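O-ureido-L-serine synthase (Streptomyces lavendulae, PDB 3X44) catalyses the pyridoxal phosphate-dependent addition of hydroxyurea to O-acetyl-L-serine, yielding O-ureido-L-serine for D-cycloserine biosynthesis, and also makes cysteine from sulfide. Local coordinates at residues 30-35 and 43-48; 158-163 and 285-290; 238-243 and 270-275. The protein carries 1 engineered substitution. One frame throughout, in Å; residues are numbered along the deposited sequence.

How the contacts relate
All three contacts reach the same mixed sheet, yet each meets it differently. Contact 1 is buried near the middle of the chain and is ionic. Contact 2, also buried, is purely apolar, and its strand 285-290 lies beside strand 28-33 of contact 1; Lys-32 and Glu-159 join the two in a salt bridge. Contact 3 lies at one outermost strand, 238-242, is only partly buried, and mixes methyl packing with a water bridge. Its helix 264-278 leads into strand 285-290, and its Val-270 packs against Leu-290 there. The centres of contacts 1 and 3 are about 20 Å apart.

Contact 1 (30-35 and 43-48); sequences YVKVES and ADRLAL. Engineered in segment 43-48: Ala-43 (natural residue Lys).
Glu-34 and Arg-45 meet with their side chains at about a right angle, the carboxylate reaching the edge of the guanidinium. The main bond runs from Arg-45 NE to Glu-34 OE2 at 2.7 Å and is fairly straight (161° at the hydrogen). OE2 lies in the guanidinium plane and receives NE on its syn side, though from well out of the carboxylate plane, and the two flat groups are turned 50° apart. This twist goes with weak second bonds: Arg-45 NH2 reaches Glu-34 OE1 at 3.1 Å and OE2 at 3.2 Å, both poorly angled. Arg-45 gets there as a chain extended from CG to NE, while Glu-34 bends at its second torsion (chi2 -64°), which turns the carboxylate toward the arginine.

Lys-32 comes obliquely to the same guanidinium, its CE 4.1 Å from Arg-45 NH2. The two like charges share an anion, Glu-159 of helix 147-164. Thr-14 also bonds Glu-34 OE1 and Lys-32 NZ.

This buried ionic cluster ties the C-terminal end of strand 28-33 and the 3-10 turn after it to the N-terminal part of helix 43-56, next to the cofactor site of a type II pyridoxal phosphate enzyme: Ala-43, engineered here, replaces the lysine that carries the cofactor.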
# COMPACT_ATOMS: atom_id res chain seq x y z
N TYR A 30 -2.50 -1.36 20.71
CA TYR A 30 -1.89 -1.37 19.39
C TYR A 30 -0.56 -0.65 19.51
O TYR A 30 -0.37 0.16 20.40
CB TYR A 30 -2.79 -0.65 18.39
CG TYR A 30 -4.04 -1.42 18.00
CD1 TYR A 30 -5.23 -1.26 18.71
CD2 TYR A 30 -4.03 -2.29 16.90
CE1 TYR A 30 -6.39 -1.94 18.33
CE2 TYR A 30 -5.19 -2.97 16.52
CZ TYR A 30 -6.36 -2.79 17.24
OH TYR A 30 -7.51 -3.44 16.85
N VAL A 31 0.37 -0.95 18.61
CA VAL A 31 1.69 -0.33 18.63
C VAL A 31 2.16 0.11 17.24
O VAL A 31 1.96 -0.61 16.26
CB VAL A 31 2.75 -1.30 19.25
CG1 VAL A 31 2.47 -1.51 20.72
CG2 VAL A 31 2.75 -2.64 18.52
N LYS A 32 2.75 1.30 17.16
CA LYS A 32 3.28 1.83 15.90
C LYS A 32 4.74 1.41 15.85
O LYS A 32 5.55 1.82 16.69
CB LYS A 32 3.16 3.36 15.83
CG LYS A 32 3.26 3.94 14.41
CD LYS A 32 2.35 5.16 14.22
CE LYS A 32 2.50 5.78 12.82
NZ LYS A 32 2.23 4.81 11.70
N VAL A 33 5.07 0.58 14.87
CA VAL A 33 6.41 0.04 14.70
C VAL A 33 7.29 0.85 13.75
O VAL A 33 7.39 0.55 12.56
CB VAL A 33 6.33 -1.41 14.20
CG1 VAL A 33 7.65 -2.14 14.46
CG2 VAL A 33 5.18 -2.12 14.90
N GLU A 34 7.94 1.87 14.30
CA GLU A 34 8.82 2.75 13.53
C GLU A 34 10.12 2.11 13.07
O GLU A 34 10.89 2.71 12.32
CB GLU A 34 9.12 4.00 14.37
CG GLU A 34 7.89 4.85 14.66
CD GLU A 34 7.27 5.42 13.40
OE1 GLU A 34 6.04 5.30 13.22
OE2 GLU A 34 8.02 6.00 12.58
N SER A 35 10.38 0.88 13.51
CA SER A 35 11.59 0.17 13.11
C SER A 35 11.52 -0.12 11.62
O SER A 35 12.54 -0.35 10.97
CB SER A 35 11.71 -1.15 13.89
OG SER A 35 10.57 -1.95 13.68
N ALA A 43 13.38 8.40 13.86
CA ALA A 43 14.28 9.51 13.57
C ALA A 43 14.35 9.83 12.08
O ALA A 43 14.68 10.95 11.70
CB ALA A 43 15.68 9.20 14.11
N ASP A 44 14.03 8.85 11.25
CA ASP A 44 14.06 9.03 9.81
C ASP A 44 13.13 10.15 9.34
O ASP A 44 13.42 10.86 8.38
CB ASP A 44 13.64 7.74 9.11
CG ASP A 44 14.75 6.71 9.04
OD1 ASP A 44 14.61 5.77 8.23
OD2 ASP A 44 15.75 6.81 9.77
N ARG A 45 12.00 10.30 10.03
CA ARG A 45 11.02 11.32 9.66
C ARG A 45 11.57 12.73 9.87
O ARG A 45 11.35 13.62 9.05
CB ARG A 45 9.74 11.15 10.48
CG ARG A 45 9.01 9.83 10.22
CD ARG A 45 7.94 9.60 11.28
NE ARG A 45 7.34 8.27 11.20
CZ ARG A 45 6.25 7.98 10.49
NH1 ARG A 45 5.63 8.94 9.81
NH2 ARG A 45 5.77 6.74 10.48
N LEU A 46 12.28 12.93 10.97
CA LEU A 46 12.86 14.21 11.29
C LEU A 46 14.03 14.52 10.34
O LEU A 46 14.12 15.61 9.79
CB LEU A 46 13.35 14.21 12.74
CG LEU A 46 14.09 15.42 13.31
CD1 LEU A 46 13.94 15.41 14.82
CD2 LEU A 46 15.56 15.37 12.92
N ALA A 47 14.91 13.53 10.16
CA ALA A 47 16.08 13.70 9.31
C ALA A 47 15.72 14.15 7.90
O ALA A 47 16.32 15.08 7.37
CB ALA A 47 16.88 12.41 9.26
N LEU A 48 14.74 13.48 7.30
CA LEU A 48 14.30 13.81 5.95
C LEU A 48 13.66 15.20 5.93
O LEU A 48 13.95 16.02 5.05
CB LEU A 48 13.28 12.78 5.47
CG LEU A 48 12.66 13.02 4.09
CD1 LEU A 48 13.72 12.85 3.02
CD2 LEU A 48 11.51 12.05 3.87

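Contact 2 (158-163 and 285-290); sequences SEILAD and VLLAML
Ile-160 and Leu-287 make the main apolar contact, and one methyl does the touching on the strand side. Leu-287 CD2 sits in the fork of the isoleucine, against both branches, 3.7 Å from Ile-160 CG2, 3.8 Å from Ile-160 CG1 and 3.9 Å from Ile-160 CD1. Ile-160 points CG2 away from its backbone N and holds CG1 beside that N (chi1 -73°), which turns both branches toward the leucine methyl. The side chains run past each other at a slant.

A looser sulfur contact extends the patch along the strand. Met-289 leaves its backbone at an angle to the helix, but with all three torsions near -65° its chain curls back and brings SD to 4.5 Å from Ile-160 CD1. No hydrogen bond crosses between the segments; the seam depends on hydrophobic burial and dispersion.

Around this seam, Phe-172 of strand 171-174 packs on Ile-160, Leu-287 and Met-289 together, and Lys-32 of strand 28-33 touches both Ile-160 and Met-289. Helix 147-164 thus lies against one face of the sheet across strand 285-290, while helix 264-278 packs on Leu-286, Ala-288 and Leu-290, the alternate residues, which point to the other face of the sheet.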
# COMPACT_ATOMS: atom_id res chain seq x y z
N SER A 158 -1.14 11.44 10.35
CA SER A 158 -2.05 11.07 9.27
C SER A 158 -2.23 9.56 9.17
O SER A 158 -3.32 9.08 8.85
CB SER A 158 -1.55 11.61 7.93
OG SER A 158 -1.68 13.02 7.87
N GLU A 159 -1.16 8.82 9.42
CA GLU A 159 -1.19 7.36 9.37
C GLU A 159 -2.04 6.83 10.53
O GLU A 159 -2.83 5.90 10.37
CB GLU A 159 0.23 6.79 9.47
CG GLU A 159 1.13 7.17 8.30
CD GLU A 159 2.60 7.10 8.65
OE1 GLU A 159 2.98 6.27 9.51
OE2 GLU A 159 3.38 7.88 8.07
N ILE A 160 -1.85 7.44 11.70
CA ILE A 160 -2.59 7.04 12.89
C ILE A 160 -4.08 7.29 12.71
O ILE A 160 -4.90 6.41 12.94
CB ILE A 160 -2.07 7.80 14.14
CG1 ILE A 160 -0.69 7.26 14.54
CG2 ILE A 160 -3.07 7.67 15.30
CD1 ILE A 160 0.04 8.11 15.60
N LEU A 161 -4.44 8.50 12.27
CA LEU A 161 -5.84 8.85 12.08
C LEU A 161 -6.52 8.03 10.99
O LEU A 161 -7.68 7.65 11.13
CB LEU A 161 -5.97 10.34 11.75
CG LEU A 161 -5.70 11.28 12.93
CD1 LEU A 161 -5.48 12.70 12.42
CD2 LEU A 161 -6.88 11.22 13.90
N ALA A 162 -5.78 7.75 9.91
CA ALA A 162 -6.33 6.95 8.81
C ALA A 162 -6.62 5.53 9.28
O ALA A 162 -7.68 4.97 8.98
CB ALA A 162 -5.34 6.92 7.64
N ASP A 163 -5.68 4.95 10.02
CA ASP A 163 -5.84 3.59 10.51
C ASP A 163 -6.99 3.45 11.51
O ASP A 163 -7.66 2.42 11.55
CB ASP A 163 -4.55 3.12 11.18
CG ASP A 163 -3.55 2.57 10.18
OD1 ASP A 163 -3.90 2.39 9.00
OD2 ASP A 163 -2.40 2.31 10.59
N VAL A 285 -9.32 1.19 24.02
CA VAL A 285 -8.29 0.96 23.00
C VAL A 285 -7.14 1.95 23.16
O VAL A 285 -7.36 3.16 23.27
CB VAL A 285 -8.86 1.11 21.57
CG1 VAL A 285 -7.77 0.82 20.55
CG2 VAL A 285 -10.04 0.16 21.37
N LEU A 286 -5.91 1.44 23.19
CA LEU A 286 -4.74 2.27 23.36
C LEU A 286 -3.70 2.06 22.26
O LEU A 286 -3.56 0.96 21.75
CB LEU A 286 -4.08 1.98 24.71
CG LEU A 286 -4.99 2.08 25.94
CD1 LEU A 286 -5.56 0.70 26.28
CD2 LEU A 286 -4.17 2.62 27.10
N LEU A 287 -2.99 3.13 21.92
CA LEU A 287 -1.94 3.09 20.91
C LEU A 287 -0.62 3.56 21.51
O LEU A 287 -0.55 4.65 22.09
CB LEU A 287 -2.29 3.98 19.73
CG LEU A 287 -1.20 4.12 18.67
CD1 LEU A 287 -1.03 2.77 17.95
CD2 LEU A 287 -1.56 5.22 17.67
N ALA A 288 0.43 2.75 21.36
CA ALA A 288 1.75 3.06 21.88
C ALA A 288 2.80 3.14 20.78
O ALA A 288 2.82 2.31 19.86
CB ALA A 288 2.17 2.01 22.91
N MET A 289 3.67 4.15 20.86
CA MET A 289 4.73 4.33 19.88
C MET A 289 5.95 3.48 20.23
O MET A 289 6.37 3.42 21.38
CB MET A 289 5.17 5.79 19.84
CG MET A 289 4.11 6.77 19.40
SD MET A 289 3.72 6.58 17.66
CE MET A 289 5.29 7.04 16.89
N LEU A 290 6.50 2.80 19.22
CA LEU A 290 7.70 1.99 19.39
C LEU A 290 8.68 2.69 18.44
O LEU A 290 8.72 2.42 17.23
CB LEU A 290 7.47 0.54 18.94
CG LEU A 290 6.22 -0.21 19.43
CD1 LEU A 290 6.38 -1.68 19.08
CD2 LEU A 290 6.01 -0.02 20.93

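Contact 3 (238-243 and 270-275); sequences DLVTMD and VATALS
Strand 238-242 and helix segment 270-275 cross steeply, with their N-to-C directions 114° apart and their axes 9.1 Å from each other at closest approach. The backbones come nearest at the strand's C-terminal end, where Met-242 faces Thr-272 with their CA atoms 6.7 Å apart. Val-240 and Met-242 aim their CB atoms at the helix, and Thr-241 between them turns its side chain away. The strand's backbone hydrogen bonds are made with strand 197-203, whose Leu-201 also packs on Val-240 and Thr-272.

Met-242 carries most of the strand's share of the contact. With CG anti to the backbone N (chi1 172°) and further bends at chi2 and chi3, its chain curls so that the methyl rather than the sulfur leads. CE lies 3.5 Å from Ala-271 CB, tighter than ordinary van der Waals contact, with SD behind at 3.8 Å from the same Ala-271 CB. The methionine methyl CE also rests 3.5 Å from Thr-272 OG1. Methionine and threonine slide past each other in opposite directions. Farther back along the strand, Val-240 CG2 meets Thr-272 CG2 obliquely at 4.1 Å, so threonine shows its methyl to valine and its hydroxyl to methionine.

That hydroxyl has polar company as well. A water lies 2.8 Å from Thr-272 OG1 and donates to Thr-241 O at 2.7 Å, bridging helix and strand; OG1 also makes a weak bond to Ala-268 O, one turn back in its own helix.

The chemistry is therefore mixed: close methyl packing seats the helix on this outermost strand, while a single water supplies the polar link between the segments, giving the threonine hydroxyl and a strand carbonyl a shared partner without any direct hydrogen bond across.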
# COMPACT_ATOMS: atom_id res chain seq x y z
N ASP A 238 -2.19 13.69 30.00
CA ASP A 238 -1.60 12.91 31.09
C ASP A 238 -0.09 12.91 31.02
O ASP A 238 0.50 12.40 30.07
CB ASP A 238 -2.11 11.47 31.05
CG ASP A 238 -3.60 11.37 31.26
OD1 ASP A 238 -4.08 11.88 32.29
OD2 ASP A 238 -4.29 10.77 30.41
N LEU A 239 0.54 13.48 32.05
CA LEU A 239 2.00 13.52 32.16
C LEU A 239 2.38 12.53 33.27
O LEU A 239 2.14 12.79 34.45
CB LEU A 239 2.46 14.94 32.52
CG LEU A 239 3.97 15.18 32.65
CD1 LEU A 239 4.68 14.74 31.38
CD2 LEU A 239 4.24 16.66 32.93
N VAL A 240 2.96 11.40 32.88
CA VAL A 240 3.34 10.34 33.81
C VAL A 240 4.82 9.98 33.76
O VAL A 240 5.58 10.54 32.97
CB VAL A 240 2.54 9.06 33.52
CG1 VAL A 240 1.05 9.34 33.65
CG2 VAL A 240 2.85 8.57 32.11
N THR A 241 5.21 9.04 34.62
CA THR A 241 6.59 8.56 34.67
C THR A 241 6.62 7.06 34.45
O THR A 241 5.61 6.37 34.58
CB THR A 241 7.26 8.84 36.02
OG1 THR A 241 6.45 8.31 37.08
CG2 THR A 241 7.48 10.33 36.22
N MET A 242 7.80 6.56 34.11
CA MET A 242 8.03 5.14 33.88
C MET A 242 9.50 4.88 34.21
O MET A 242 10.38 5.61 33.73
CB MET A 242 7.73 4.76 32.43
CG MET A 242 8.12 3.33 32.06
SD MET A 242 7.39 2.08 33.17
CE MET A 242 5.64 2.34 32.88
N ASP A 243 9.77 3.87 35.02
CA ASP A 243 11.14 3.56 35.40
C ASP A 243 11.80 2.73 34.30
O ASP A 243 11.16 1.91 33.65
CB ASP A 243 11.16 2.82 36.74
CG ASP A 243 10.59 1.43 36.64
OD1 ASP A 243 9.35 1.30 36.69
OD2 ASP A 243 11.38 0.47 36.50
N VAL A 270 4.85 1.05 25.93
CA VAL A 270 3.98 -0.11 26.07
C VAL A 270 3.66 -0.35 27.55
O VAL A 270 2.51 -0.61 27.91
CB VAL A 270 4.63 -1.37 25.50
CG1 VAL A 270 3.78 -2.60 25.82
CG2 VAL A 270 4.80 -1.21 24.00
N ALA A 271 4.69 -0.26 28.40
CA ALA A 271 4.55 -0.46 29.84
C ALA A 271 3.52 0.51 30.39
O ALA A 271 2.61 0.13 31.13
CB ALA A 271 5.90 -0.23 30.53
N THR A 272 3.65 1.77 30.01
CA THR A 272 2.72 2.79 30.46
C THR A 272 1.31 2.44 30.00
O THR A 272 0.36 2.49 30.78
CB THR A 272 3.10 4.17 29.90
OG1 THR A 272 4.23 4.67 30.63
CG2 THR A 272 1.94 5.15 30.04
N ALA A 273 1.19 2.09 28.72
CA ALA A 273 -0.10 1.73 28.14
C ALA A 273 -0.74 0.55 28.87
O ALA A 273 -1.95 0.54 29.11
CB ALA A 273 0.06 1.40 26.66
N LEU A 274 0.08 -0.44 29.21
CA LEU A 274 -0.41 -1.62 29.90
C LEU A 274 -0.87 -1.23 31.30
O LEU A 274 -1.84 -1.79 31.82
CB LEU A 274 0.70 -2.68 29.99
CG LEU A 274 1.02 -3.46 28.71
CD1 LEU A 274 2.25 -4.33 28.92
CD2 LEU A 274 -0.18 -4.32 28.32
N SER A 275 -0.19 -0.26 31.89
CA SER A 275 -0.54 0.22 33.22
C SER A 275 -1.91 0.86 33.20
O SER A 275 -2.74 0.62 34.08
CB SER A 275 0.50 1.24 33.70
OG SER A 275 0.08 1.84 34.91
O HOH W 1 3.50 5.30 33.24